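Local coordinates for chemotaxis protein CheX (Desulfovibrio desulfuricans subsp. desulfuricans str. G20, PDB 3HM4), which probably dephosphorylates the phosphorylated response regulator CheY in bacterial chemotaxis, as other CheX phosphatases do, at residues A[10-14]-A[103-107]. Sequence-based numbering, arbitrary orientation.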
ATOM      1  N   ALA A  10       3.982 -19.620  -3.130  1.00 18.22           N
ATOM      2  CA  ALA A  10       3.154 -19.176  -2.000  1.00 17.31           C
ATOM      3  C   ALA A  10       3.751 -19.576  -0.640  1.00 16.95           C
ATOM      4  O   ALA A  10       3.616 -18.808   0.313  1.00 14.80           O
ATOM      5  CB  ALA A  10       1.745 -19.760  -2.137  1.00 18.42           C
ATOM      6  N   LYS A  11       4.478 -20.694  -0.541  1.00 18.68           N
ATOM      7  CA  LYS A  11       4.939 -21.192   0.777  1.00 20.02           C
ATOM      8  C   LYS A  11       5.718 -20.198   1.655  1.00 19.54           C
ATOM      9  O   LYS A  11       5.381 -20.037   2.817  1.00 20.46           O
ATOM     10  CB  LYS A  11       5.724 -22.521   0.645  1.00 23.26           C
ATOM     11  CG  LYS A  11       6.096 -23.166   2.004  1.00 27.75           C
ATOM     12  N   PRO A  12       6.737 -19.505   1.099  1.00 18.77           N
ATOM     13  CA  PRO A  12       7.461 -18.577   1.970  1.00 18.15           C
ATOM     14  C   PRO A  12       6.586 -17.458   2.558  1.00 17.88           C
ATOM     15  O   PRO A  12       6.792 -17.043   3.715  1.00 17.25           O
ATOM     16  CB  PRO A  12       8.592 -18.034   1.069  1.00 20.98           C
ATOM     17  CG  PRO A  12       8.219 -18.399  -0.269  1.00 21.55           C
ATOM     18  CD  PRO A  12       7.441 -19.672  -0.184  1.00 20.51           C
ATOM     19  N   PHE A  13       5.585 -17.012   1.779  1.00 16.46           N
ATOM     20  CA  PHE A  13       4.668 -15.988   2.264  1.00 15.93           C
ATOM     21  C   PHE A  13       3.711 -16.550   3.317  1.00 14.40           C
ATOM     22  O   PHE A  13       3.468 -15.910   4.345  1.00 15.22           O
ATOM     23  CB  PHE A  13       3.849 -15.405   1.101  1.00 15.56           C
ATOM     24  CG  PHE A  13       4.689 -14.761   0.032  1.00 14.93           C
ATOM     25  CD1 PHE A  13       5.106 -13.450   0.154  1.00 14.02           C
ATOM     26  CD2 PHE A  13       5.085 -15.483  -1.086  1.00 15.16           C
ATOM     27  CE1 PHE A  13       5.877 -12.860  -0.822  1.00 16.64           C
ATOM     28  CE2 PHE A  13       5.846 -14.896  -2.069  1.00 15.72           C
ATOM     29  CZ  PHE A  13       6.260 -13.585  -1.930  1.00 15.80           C
ATOM     30  N   VAL A  14       3.221 -17.762   3.071  1.00 15.30           N
ATOM     31  CA  VAL A  14       2.278 -18.421   3.979  1.00 16.32           C
ATOM     32  C   VAL A  14       2.979 -18.760   5.316  1.00 16.34           C
ATOM     33  O   VAL A  14       2.453 -18.447   6.392  1.00 16.66           O
ATOM     34  CB  VAL A  14       1.651 -19.686   3.352  1.00 16.68           C
ATOM     35  CG1 VAL A  14       0.744 -20.428   4.353  1.00 18.52           C
ATOM     36  CG2 VAL A  14       0.846 -19.305   2.096  1.00 18.59           C
ATOM     37  N   ALA A 103       9.415 -13.470   5.002  1.00 13.38           N
ATOM     38  CA  ALA A 103       9.131 -14.004   3.665  1.00 13.57           C
ATOM     39  C   ALA A 103      10.350 -13.770   2.777  1.00 12.96           C
ATOM     40  O   ALA A 103      10.756 -14.674   2.027  1.00 14.34           O
ATOM     41  CB  ALA A 103       7.881 -13.350   3.067  1.00 14.54           C
ATOM     42  N   ARG A 104      10.932 -12.567   2.869  1.00 12.75           N
ATOM     43  CA  ARG A 104      12.121 -12.275   2.047  1.00 12.22           C
ATOM     44  C   ARG A 104      13.348 -13.079   2.482  1.00 12.91           C
ATOM     45  O   ARG A 104      14.114 -13.512   1.622  1.00 14.01           O
ATOM     46  CB  ARG A 104      12.394 -10.775   1.996  1.00 11.97           C
ATOM     47  CG  ARG A 104      11.310 -10.030   1.250  1.00 12.36           C
ATOM     48  CD  ARG A 104      11.538  -8.542   1.129  1.00 12.31           C
ATOM     49  NE  ARG A 104      11.538  -7.884   2.429  1.00 13.20           N
ATOM     50  CZ  ARG A 104      12.595  -7.488   3.132  1.00 14.42           C
ATOM     51  NH1 ARG A 104      13.817  -7.585   2.634  1.00 14.36           N
ATOM     52  NH2 ARG A 104      12.413  -6.917   4.322  1.00 15.44           N
ATOM     53  N   ALA A 105      13.485 -13.355   3.787  1.00 15.27           N
ATOM     54  CA  ALA A 105      14.583 -14.223   4.245  1.00 15.97           C
ATOM     55  C   ALA A 105      14.402 -15.618   3.635  1.00 15.67           C
ATOM     56  O   ALA A 105      15.365 -16.211   3.129  1.00 17.12           O
ATOM     57  CB  ALA A 105      14.649 -14.296   5.764  1.00 17.10           C
ATOM     58  N   ALA A 106      13.170 -16.144   3.637  1.00 15.95           N
ATOM     59  CA  ALA A 106      12.862 -17.468   3.023  1.00 16.49           C
ATOM     60  C   ALA A 106      13.127 -17.496   1.513  1.00 15.60           C
ATOM     61  O   ALA A 106      13.682 -18.450   0.977  1.00 18.10           O
ATOM     62  CB  ALA A 106      11.437 -17.919   3.332  1.00 18.07           C
ATOM     63  N   LEU A 107      12.717 -16.426   0.838  1.00 15.61           N
ATOM     64  CA  LEU A 107      12.980 -16.297  -0.585  1.00 15.51           C
ATOM     65  C   LEU A 107      14.495 -16.228  -0.865  1.00 14.89           C
ATOM     66  O   LEU A 107      14.953 -16.836  -1.845  1.00 16.30           O
ATOM     67  CB  LEU A 107      12.218 -15.086  -1.153  1.00 14.46           C
ATOM     68  CG  LEU A 107      10.708 -15.276  -1.285  1.00 16.53           C
ATOM     69  CD1 LEU A 107      10.034 -13.899  -1.367  1.00 16.84           C
ATOM     70  CD2 LEU A 107      10.331 -16.170  -2.469  1.00 20.66           C
TER
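The P12 ring points at the 103-107 helix and packs on A106 and L107, while P12 O passes A103 CA at 3.8 Å. P12 CB meets A106 CB at 3.6 Å, and P12 CG lies against L107 CD2 at 3.8 Å, the leucine side chain crossing the proline at about a right angle. F13, one residue further along, reaches the same helix from beside P12. Its CG stands anti to the carbonyl carbon (chi1 -60°), which carries the ring across to two residues one helical turn apart: F13 CD1 comes within 4.0 Å of A103 CB, and F13 CZ within 3.8 Å of L107 CD1. Both methyls approach the ring obliquely, and the F13 and L107 side chains also cross at about a right angle. L107 thus divides its branches, CD2 serving the proline and CD1 the phenylalanine. The small side chains of A103 and A106 are consistent with the close approach of the helices, whose local axes come within 8.4 Å at 144°. F13 CA and A103 CA are 5.1 Å apart. The junction is apolar and largely buried. It joins the N-terminal part of helix 10-25 to the C-terminal part of helix 84-109, which run roughly antiparallel. Beyond it the F13 ring stacks on F153 of strand 149-155, L107 touches M112 and F114 in the connection to strand 115-123, and A10 and V14 pack on P34 and P31 of strand 30-36.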